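Local atomic coordinates of 3-methyladenine dna-glycosylase (Archaeoglobus fulgidus, PDB entry 2JHJ), a protein that belongs to the HhH-GPD superfamily of base excision DNA repair proteins and also carries a domain resembling TATA-box-binding protein. Residues Ile218-Ala223 with Pro237-Gly242; Glu120-Ala125 with Glu224-Met229; Leu241-Ala246 with Phe279-Tyr284. All coordinates share one frame; numbering follows the deposited sequence.

Contact 1 (Ile218-Ala223 with Pro237-Gly242). With NA (sodium ion), chain C.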
loop_
_atom_site.group_PDB
_atom_site.type_symbol
_atom_site.label_atom_id
_atom_site.label_comp_id
_atom_site.label_asym_id
_atom_site.label_seq_id
_atom_site.Cartn_x
_atom_site.Cartn_y
_atom_site.Cartn_z
ATOM N N ILE A 218 10.142 15.111 5.881
ATOM C CA ILE A 218 9.239 14.599 4.839
ATOM C C ILE A 218 9.343 15.520 3.631
ATOM O O ILE A 218 8.978 16.712 3.691
ATOM C CB ILE A 218 7.739 14.460 5.287
ATOM C CG1 ILE A 218 7.603 13.537 6.527
ATOM C CG2 ILE A 218 6.894 13.936 4.094
ATOM C CD1 ILE A 218 6.092 13.260 7.011
ATOM N N GLY A 219 9.872 14.978 2.542
ATOM C CA GLY A 219 10.022 15.766 1.320
ATOM C C GLY A 219 9.168 15.241 0.188
ATOM O O GLY A 219 8.166 14.528 0.401
ATOM N N ARG A 220 9.595 15.561 -1.027
ATOM C CA ARG A 220 8.782 15.305 -2.218
ATOM C C ARG A 220 8.488 13.808 -2.445
ATOM O O ARG A 220 7.329 13.433 -2.661
ATOM C CB ARG A 220 9.437 15.942 -3.457
ATOM C CG ARG A 220 8.540 15.797 -4.705
ATOM C CD ARG A 220 8.967 16.672 -5.861
ATOM N NE ARG A 220 7.930 16.628 -6.895
ATOM C CZ ARG A 220 7.954 17.341 -8.021
ATOM N NH1 ARG A 220 8.969 18.157 -8.280
ATOM N NH2 ARG A 220 6.952 17.239 -8.884
ATOM N N TRP A 221 9.518 12.950 -2.365
ATOM C CA TRP A 221 9.300 11.542 -2.660
ATOM C C TRP A 221 8.390 10.909 -1.581
ATOM O O TRP A 221 7.428 10.219 -1.894
ATOM C CB TRP A 221 10.605 10.772 -2.764
ATOM C CG TRP A 221 10.414 9.291 -2.771
ATOM C CD1 TRP A 221 9.864 8.525 -3.771
ATOM C CD2 TRP A 221 10.720 8.394 -1.701
ATOM N NE1 TRP A 221 9.861 7.202 -3.395
ATOM C CE2 TRP A 221 10.368 7.097 -2.130
ATOM C CE3 TRP A 221 11.306 8.558 -0.431
ATOM C CZ2 TRP A 221 10.563 5.951 -1.325
ATOM C CZ3 TRP A 221 11.496 7.417 0.378
ATOM C CH2 TRP A 221 11.117 6.129 -0.080
ATOM N N THR A 222 8.689 11.172 -0.320
ATOM C CA THR A 222 7.889 10.586 0.761
ATOM C C THR A 222 6.422 11.033 0.665
ATOM O O THR A 222 5.506 10.199 0.791
ATOM C CB THR A 222 8.515 10.874 2.106
ATOM O OG1 THR A 222 9.842 10.300 2.079
ATOM C CG2 THR A 222 7.660 10.276 3.291
ATOM N N ALA A 223 6.212 12.319 0.394
ATOM C CA ALA A 223 4.861 12.871 0.276
ATOM C C ALA A 223 4.112 12.245 -0.893
ATOM O O ALA A 223 2.947 11.886 -0.761
ATOM C CB ALA A 223 4.931 14.390 0.130
ATOM N N PRO A 237 4.990 9.339 -8.087
ATOM C CA PRO A 237 6.250 9.575 -7.359
ATOM C C PRO A 237 7.472 9.246 -8.241
ATOM O O PRO A 237 8.093 8.196 -8.065
ATOM C CB PRO A 237 6.141 8.628 -6.167
ATOM C CG PRO A 237 5.353 7.418 -6.774
ATOM C CD PRO A 237 4.349 8.061 -7.684
ATOM N N ALA A 238 7.786 10.157 -9.167
ATOM C CA ALA A 238 8.860 9.962 -10.155
ATOM C C ALA A 238 10.260 9.934 -9.554
ATOM O O ALA A 238 11.215 9.493 -10.218
ATOM C CB ALA A 238 8.779 11.000 -11.226
ATOM N N ASP A 239 10.415 10.426 -8.324
ATOM C CA ASP A 239 11.731 10.362 -7.703
ATOM C C ASP A 239 12.054 8.940 -7.254
ATOM O O ASP A 239 13.201 8.619 -7.056
ATOM C CB ASP A 239 11.876 11.365 -6.561
ATOM C CG ASP A 239 11.739 12.801 -7.025
ATOM O OD1 ASP A 239 12.623 13.283 -7.769
ATOM O OD2 ASP A 239 10.756 13.471 -6.624
ATOM N N ASP A 240 11.046 8.071 -7.131
ATOM C CA ASP A 240 11.292 6.707 -6.662
ATOM C C ASP A 240 12.243 6.031 -7.627
ATOM O O ASP A 240 12.054 6.065 -8.842
ATOM C CB ASP A 240 9.989 5.905 -6.571
ATOM C CG ASP A 240 10.183 4.548 -5.942
ATOM O OD1 ASP A 240 9.924 4.443 -4.724
ATOM O OD2 ASP A 240 10.607 3.585 -6.640
ATOM N N LEU A 241 13.258 5.375 -7.083
ATOM C CA LEU A 241 14.293 4.817 -7.949
ATOM C C LEU A 241 13.859 3.590 -8.738
ATOM O O LEU A 241 14.307 3.393 -9.863
ATOM C CB LEU A 241 15.550 4.550 -7.158
ATOM C CG LEU A 241 16.653 5.479 -7.615
ATOM C CD1 LEU A 241 17.200 6.288 -6.432
ATOM C CD2 LEU A 241 17.699 4.606 -8.297
ATOM N N GLY A 242 12.978 2.784 -8.145
ATOM C CA GLY A 242 12.360 1.646 -8.829
ATOM C C GLY A 242 11.561 2.121 -10.026
ATOM O O GLY A 242 11.653 1.553 -11.121
HETATM NA NA NA C . 9.513 18.717 4.741
HETATM O O HOH W 1 10.237 19.867 2.565
#
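Trp221, in the first turn of helix 220-230, meets Pro237, Asp239 and Asp240 in a partly buried contact between the second helix of the helix-hairpin-helix motif and the loop entering helix 241-251. At its centre is one hydrogen bond: Trp221 NE1 donates to Asp240 OD1 over 3.1 Å. The bond is bent, 147° at the hydrogen, reaches the anti side of the carboxylate, and leaves the oxygen close to the edge of the indole. With CG anti to the backbone N (chi1 168°), the indole extends to the loop, and its CD1 lies 4.4 Å from Pro237 CB. The other carboxylate oxygen, Asp240 OD2, caps helix 241-251, accepting a hydrogen bond from Val243 N and a weak one from Gly242 N. Asp239 CB packs on Trp221 CB, 4.0 Å away. Asp239 OD2 lies 3.7 Å from Arg220 CG, but forms its salt bridge with Arg263, while Arg220 pairs with Glu224. In the hairpin, Ile218 O binds the sodium ion at 2.3 Å, alongside carbonyls of Thr213 and Phe215. Helix 118-128 meets Trp221 through Gln128, Ala223 packs on helix 205-213, and on the loop side Ala238 touches helix 259-270 while Pro237 reaches helix 274-287.

Contact 2 (Glu120-Ala125 with Glu224-Met229); sequences EGIAKA and ELVLSM
Gly121 comes first on helix 118-128 to meet helix 220-230, placing its carbonyl oxygen 4.1 Å from Val226 CG2. Next to it, Ile122 uses both backbone and side chain: Ile122 CA lies 4.0 Å from Val226 CG2, while Ile122 CG1 and Val226 CG1 approach to the same distance. The two branches of Val226 thus divide the work. CG1, anti to the backbone N at chi1 168°, reaches the isoleucine side chain, and CG2 settles on the backbone of Gly121 and Ile122. Ala123 points away from this interface and packs on Ile188 of helix 182-192. Lys124 leads its ammonium group away from helix 220-230 to a salt bridge with Glu120 OE2, 3.3 Å from Lys124 NZ, whose hydrogen bond is weak, and to the carbonyl of Thr26, a residue of one sodium site; Glu120 also pairs with Arg37, so this side of the helix faces the N-terminal part of the chain. Ala125 closes the walk with a short methyl, whose CB is 3.6 Å from Val226 CG2 and 4.1 Å from Leu225 CD2. Small residues at 121 and 125, one turn apart, let Val226 sit close to the helix backbone. The axes of the two segments approach to 9.4 Å at 140°, more nearly antiparallel than perpendicular. Leu212 of helix 205-213 covers both Ile122 and Val226. This buried seam of mainly apolar contacts packs the second helix of the helix-hairpin-helix motif into the helical core of an HhH-GPD protein.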
loop_
_atom_site.group_PDB
_atom_site.type_symbol
_atom_site.label_atom_id
_atom_site.label_comp_id
_atom_site.label_asym_id
_atom_site.label_seq_id
_atom_site.Cartn_x
_atom_site.Cartn_y
_atom_site.Cartn_z
ATOM N N GLU A 120 -0.738 4.481 9.202
ATOM C CA GLU A 120 0.102 3.370 8.738
ATOM C C GLU A 120 0.860 3.756 7.474
ATOM O O GLU A 120 2.038 3.467 7.366
ATOM C CB GLU A 120 -0.751 2.115 8.455
ATOM C CG GLU A 120 0.078 0.897 7.934
ATOM C CD GLU A 120 -0.793 -0.281 7.566
ATOM O OE1 GLU A 120 -2.016 -0.184 7.723
ATOM O OE2 GLU A 120 -0.247 -1.325 7.151
ATOM N N GLY A 121 0.174 4.361 6.507
ATOM C CA GLY A 121 0.832 4.764 5.232
ATOM C C GLY A 121 1.970 5.750 5.475
ATOM O O GLY A 121 3.081 5.554 4.994
ATOM N N ILE A 122 1.716 6.764 6.288
ATOM C CA ILE A 122 2.756 7.744 6.594
ATOM C C ILE A 122 3.952 7.086 7.316
ATOM O O ILE A 122 5.105 7.299 6.945
ATOM C CB ILE A 122 2.212 8.988 7.383
ATOM C CG1 ILE A 122 1.151 9.755 6.543
ATOM C CG2 ILE A 122 3.421 9.940 7.795
ATOM C CD1 ILE A 122 0.436 10.994 7.244
ATOM N N ALA A 123 3.673 6.302 8.357
ATOM C CA ALA A 123 4.731 5.666 9.142
ATOM C C ALA A 123 5.606 4.768 8.266
ATOM O O ALA A 123 6.836 4.833 8.337
ATOM C CB ALA A 123 4.145 4.878 10.279
ATOM N N LYS A 124 4.967 3.939 7.443
ATOM C CA LYS A 124 5.693 3.024 6.558
ATOM C C LYS A 124 6.514 3.750 5.498
ATOM O O LYS A 124 7.660 3.347 5.197
ATOM C CB LYS A 124 4.726 2.013 5.939
ATOM C CG LYS A 124 4.396 0.892 6.893
ATOM C CD LYS A 124 3.409 -0.082 6.263
ATOM C CE LYS A 124 3.506 -1.405 6.972
ATOM N NZ LYS A 124 2.717 -2.408 6.170
ATOM N N ALA A 125 5.959 4.835 4.955
ATOM C CA ALA A 125 6.729 5.666 4.004
ATOM C C ALA A 125 7.984 6.310 4.660
ATOM O O ALA A 125 9.064 6.294 4.073
ATOM C CB ALA A 125 5.825 6.724 3.328
ATOM N N GLU A 224 4.800 12.095 -2.035
ATOM C CA GLU A 224 4.152 11.588 -3.242
ATOM C C GLU A 224 3.860 10.092 -3.159
ATOM O O GLU A 224 2.852 9.619 -3.749
ATOM C CB GLU A 224 4.961 11.926 -4.495
ATOM C CG GLU A 224 4.885 13.421 -4.846
ATOM C CD GLU A 224 5.658 13.796 -6.085
ATOM O OE1 GLU A 224 6.424 12.963 -6.583
ATOM O OE2 GLU A 224 5.498 14.939 -6.565
ATOM N N LEU A 225 4.746 9.370 -2.475
ATOM C CA LEU A 225 4.509 7.970 -2.115
ATOM C C LEU A 225 3.255 7.749 -1.222
ATOM O O LEU A 225 2.411 6.865 -1.475
ATOM C CB LEU A 225 5.768 7.380 -1.448
ATOM C CG LEU A 225 5.799 5.854 -1.452
ATOM C CD1 LEU A 225 6.084 5.247 -2.872
ATOM C CD2 LEU A 225 6.850 5.405 -0.442
ATOM N N VAL A 226 3.133 8.564 -0.183
ATOM C CA VAL A 226 1.950 8.587 0.660
ATOM C C VAL A 226 0.702 8.933 -0.179
ATOM O O VAL A 226 -0.307 8.206 -0.146
ATOM C CB VAL A 226 2.122 9.598 1.838
ATOM C CG1 VAL A 226 0.784 9.846 2.553
ATOM C CG2 VAL A 226 3.195 9.086 2.855
ATOM N N LEU A 227 0.784 10.026 -0.940
ATOM C CA LEU A 227 -0.338 10.447 -1.772
ATOM C C LEU A 227 -0.861 9.325 -2.662
ATOM O O LEU A 227 -2.067 9.059 -2.714
ATOM C CB LEU A 227 0.019 11.696 -2.596
ATOM C CG LEU A 227 -0.141 13.025 -1.794
ATOM C CD1 LEU A 227 0.649 14.095 -2.433
ATOM C CD2 LEU A 227 -1.614 13.414 -1.781
ATOM N N SER A 228 0.053 8.690 -3.382
ATOM C CA SER A 228 -0.320 7.658 -4.328
ATOM C C SER A 228 -0.685 6.352 -3.606
ATOM O O SER A 228 -1.788 5.814 -3.822
ATOM C CB SER A 228 0.814 7.383 -5.330
ATOM O OG SER A 228 2.084 7.233 -4.675
ATOM N N MET A 229 0.254 5.841 -2.805
ATOM C CA MET A 229 0.137 4.496 -2.233
ATOM C C MET A 229 -0.871 4.416 -1.088
ATOM O O MET A 229 -1.600 3.451 -0.991
ATOM C CB MET A 229 1.498 3.953 -1.762
ATOM C CG MET A 229 2.569 3.861 -2.839
ATOM S SD MET A 229 2.080 2.890 -4.263
ATOM C CE MET A 229 2.232 1.228 -3.596
#

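Contact 3 (Leu241-Ala246 with Phe279-Tyr284); sequences LGVRRA and FYLFLY
Val243 lays its CG2 methyl against Phe282, 3.8 Å from CE1 and 4.0 Å from CZ, approaching the ring obliquely. The pair belongs to the all-helical part of the HhH-GPD fold, where helix 241-251, which follows the loop after the helix-hairpin-helix motif, crosses the C-terminal helix 274-287. The axes of the two segments run almost at right angles, 83° apart, and come within 8.8 Å. The first side-chain bond of Phe282 points away from helix 241-251, but with CG anti to the carbonyl carbon (chi1 -77°) the ring swings back so that CE1 and CZ reach the valine. The CG1 branch of Val243 lies 4.3 Å from Leu281 CD1, so that the two valine methyls are shared between consecutive residues of the C-terminal helix.

One turn further on, Ala246 takes over. Its CB points at helix 274-287 and is received between Leu281 and Tyr284, touching Leu281 CB at 4.1 Å. The alanine methyl is short enough to let the backbones come together here, and the CA atoms of Ala246 and Leu281 are the nearest pair across the two segments. Around this apolar patch, Phe236 covers both Val243 and Leu281, while helix 259-270 adds Val262 beside Val243 and Phe270 beside Leu281. Helix 96-104 brings Leu101 against Leu281 and Tyr284. Arg245, beside Ala246 in the chain, forms a salt bridge with Asp285. Tyr284, with CG anti to its own nitrogen, offers its ring edge to the alanine: CD2 lies 3.9 Å from Ala246 CB, near the plane of the ring.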
loop_
_atom_site.group_PDB
_atom_site.type_symbol
_atom_site.label_atom_id
_atom_site.label_comp_id
_atom_site.label_asym_id
_atom_site.label_seq_id
_atom_site.Cartn_x
_atom_site.Cartn_y
_atom_site.Cartn_z
ATOM N N LEU A 241 13.258 5.375 -7.083
ATOM C CA LEU A 241 14.293 4.817 -7.949
ATOM C C LEU A 241 13.859 3.590 -8.738
ATOM O O LEU A 241 14.307 3.393 -9.863
ATOM C CB LEU A 241 15.550 4.550 -7.158
ATOM C CG LEU A 241 16.653 5.479 -7.615
ATOM C CD1 LEU A 241 17.200 6.288 -6.432
ATOM C CD2 LEU A 241 17.699 4.606 -8.297
ATOM N N GLY A 242 12.978 2.784 -8.145
ATOM C CA GLY A 242 12.360 1.646 -8.829
ATOM C C GLY A 242 11.561 2.121 -10.026
ATOM O O GLY A 242 11.653 1.553 -11.121
ATOM N N VAL A 243 10.767 3.163 -9.795
ATOM C CA VAL A 243 9.961 3.779 -10.833
ATOM C C VAL A 243 10.846 4.299 -11.975
ATOM O O VAL A 243 10.596 4.013 -13.146
ATOM C CB VAL A 243 9.079 4.939 -10.278
ATOM C CG1 VAL A 243 8.411 5.669 -11.423
ATOM C CG2 VAL A 243 8.028 4.381 -9.313
ATOM N N ARG A 244 11.893 5.048 -11.627
ATOM C CA ARG A 244 12.771 5.618 -12.656
ATOM C C ARG A 244 13.391 4.514 -13.491
ATOM O O ARG A 244 13.457 4.638 -14.714
ATOM C CB ARG A 244 13.865 6.516 -12.032
ATOM C CG ARG A 244 13.382 7.905 -11.626
ATOM C CD ARG A 244 14.438 8.642 -10.838
ATOM N NE ARG A 244 15.625 8.847 -11.683
ATOM C CZ ARG A 244 16.865 8.986 -11.226
ATOM N NH1 ARG A 244 17.126 8.920 -9.917
ATOM N NH2 ARG A 244 17.849 9.160 -12.096
ATOM N N ARG A 245 13.834 3.448 -12.836
ATOM C CA ARG A 245 14.404 2.276 -13.513
ATOM C C ARG A 245 13.414 1.614 -14.486
ATOM O O ARG A 245 13.752 1.399 -15.650
ATOM C CB ARG A 245 14.873 1.219 -12.506
ATOM C CG ARG A 245 16.226 1.489 -11.836
ATOM C CD ARG A 245 16.734 0.244 -11.082
ATOM N NE ARG A 245 15.802 -0.217 -10.049
ATOM C CZ ARG A 245 15.934 0.005 -8.737
ATOM N NH1 ARG A 245 16.977 0.674 -8.257
ATOM N NH2 ARG A 245 15.006 -0.437 -7.898
ATOM N N ALA A 246 12.218 1.261 -13.985
ATOM C CA ALA A 246 11.145 0.634 -14.795
ATOM C C ALA A 246 10.769 1.475 -16.019
ATOM O O ALA A 246 10.744 0.979 -17.146
ATOM C CB ALA A 246 9.918 0.347 -13.910
ATOM N N PHE A 279 1.702 0.665 -9.685
ATOM C CA PHE A 279 1.812 -0.680 -9.119
ATOM C C PHE A 279 2.405 -1.703 -10.113
ATOM O O PHE A 279 3.189 -2.578 -9.684
ATOM C CB PHE A 279 0.458 -1.169 -8.589
ATOM C CG PHE A 279 0.069 -0.617 -7.242
ATOM C CD1 PHE A 279 0.058 0.755 -6.995
ATOM C CD2 PHE A 279 -0.375 -1.507 -6.226
ATOM C CE1 PHE A 279 -0.357 1.258 -5.735
ATOM C CE2 PHE A 279 -0.786 -1.028 -4.977
ATOM C CZ PHE A 279 -0.777 0.360 -4.734
ATOM N N TYR A 280 2.027 -1.618 -11.397
ATOM C CA TYR A 280 2.596 -2.499 -12.458
ATOM C C TYR A 280 4.080 -2.232 -12.622
ATOM O O TYR A 280 4.835 -3.169 -12.839
ATOM C CB TYR A 280 1.898 -2.355 -13.830
ATOM C CG TYR A 280 0.500 -2.954 -13.871
ATOM C CD1 TYR A 280 -0.593 -2.248 -13.368
ATOM C CD2 TYR A 280 0.288 -4.250 -14.379
ATOM C CE1 TYR A 280 -1.884 -2.813 -13.367
ATOM C CE2 TYR A 280 -0.986 -4.813 -14.421
ATOM C CZ TYR A 280 -2.052 -4.102 -13.904
ATOM O OH TYR A 280 -3.266 -4.674 -13.909
ATOM N N LEU A 281 4.485 -0.958 -12.489
ATOM C CA LEU A 281 5.900 -0.588 -12.577
ATOM C C LEU A 281 6.687 -1.219 -11.430
ATOM O O LEU A 281 7.789 -1.719 -11.661
ATOM C CB LEU A 281 6.098 0.930 -12.608
ATOM C CG LEU A 281 5.491 1.692 -13.791
ATOM C CD1 LEU A 281 5.697 3.204 -13.627
ATOM C CD2 LEU A 281 6.072 1.228 -15.088
ATOM N N PHE A 282 6.140 -1.175 -10.210
ATOM C CA PHE A 282 6.758 -1.815 -9.041
ATOM C C PHE A 282 6.962 -3.298 -9.229
ATOM O O PHE A 282 8.060 -3.818 -8.951
ATOM C CB PHE A 282 5.975 -1.545 -7.737
ATOM C CG PHE A 282 6.201 -0.144 -7.169
ATOM C CD1 PHE A 282 7.477 0.416 -7.151
ATOM C CD2 PHE A 282 5.127 0.596 -6.653
ATOM C CE1 PHE A 282 7.702 1.689 -6.627
ATOM C CE2 PHE A 282 5.324 1.902 -6.146
ATOM C CZ PHE A 282 6.613 2.432 -6.101
ATOM N N LEU A 283 5.921 -3.980 -9.711
ATOM C CA LEU A 283 6.051 -5.396 -10.068
ATOM C C LEU A 283 7.145 -5.638 -11.097
ATOM O O LEU A 283 7.959 -6.542 -10.928
ATOM C CB LEU A 283 4.729 -5.965 -10.584
ATOM C CG LEU A 283 3.603 -6.159 -9.553
ATOM C CD1 LEU A 283 2.306 -6.394 -10.276
ATOM C CD2 LEU A 283 3.935 -7.364 -8.648
ATOM N N TYR A 284 7.123 -4.843 -12.162
ATOM C CA TYR A 284 8.110 -4.896 -13.245
ATOM C C TYR A 284 9.540 -4.730 -12.737
ATOM O O TYR A 284 10.416 -5.511 -13.100
ATOM C CB TYR A 284 7.804 -3.815 -14.257
ATOM C CG TYR A 284 8.603 -3.919 -15.528
ATOM C CD1 TYR A 284 8.353 -4.937 -16.437
ATOM C CD2 TYR A 284 9.605 -3.004 -15.810
ATOM C CE1 TYR A 284 9.076 -5.038 -17.618
ATOM C CE2 TYR A 284 10.344 -3.093 -16.989
ATOM C CZ TYR A 284 10.055 -4.116 -17.883
ATOM O OH TYR A 284 10.759 -4.224 -19.034
#

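Contacts 1 and 2 share helix 220-230, their centres about 10 Å apart: its first turn faces the loop 237-240, and the next turns pack on helix 118-128. Contact 3 takes up the chain where contact 1 ends, sharing Leu241 and Gly242, with centres about 13 Å apart. Contacts 2 and 3 lie about 16 Å apart, yet Met229 of contact 2, in one of its two modelled conformers, touches Phe279 and Phe282 of helix 274-287. Along the chain the segments of contacts 1 and 2 alternate, beginning with 120-125, and 279-284 comes last. Together they tie helix 118-128, the helix-hairpin-helix motif, its following loop and the C-terminal helix into one continuous helical body.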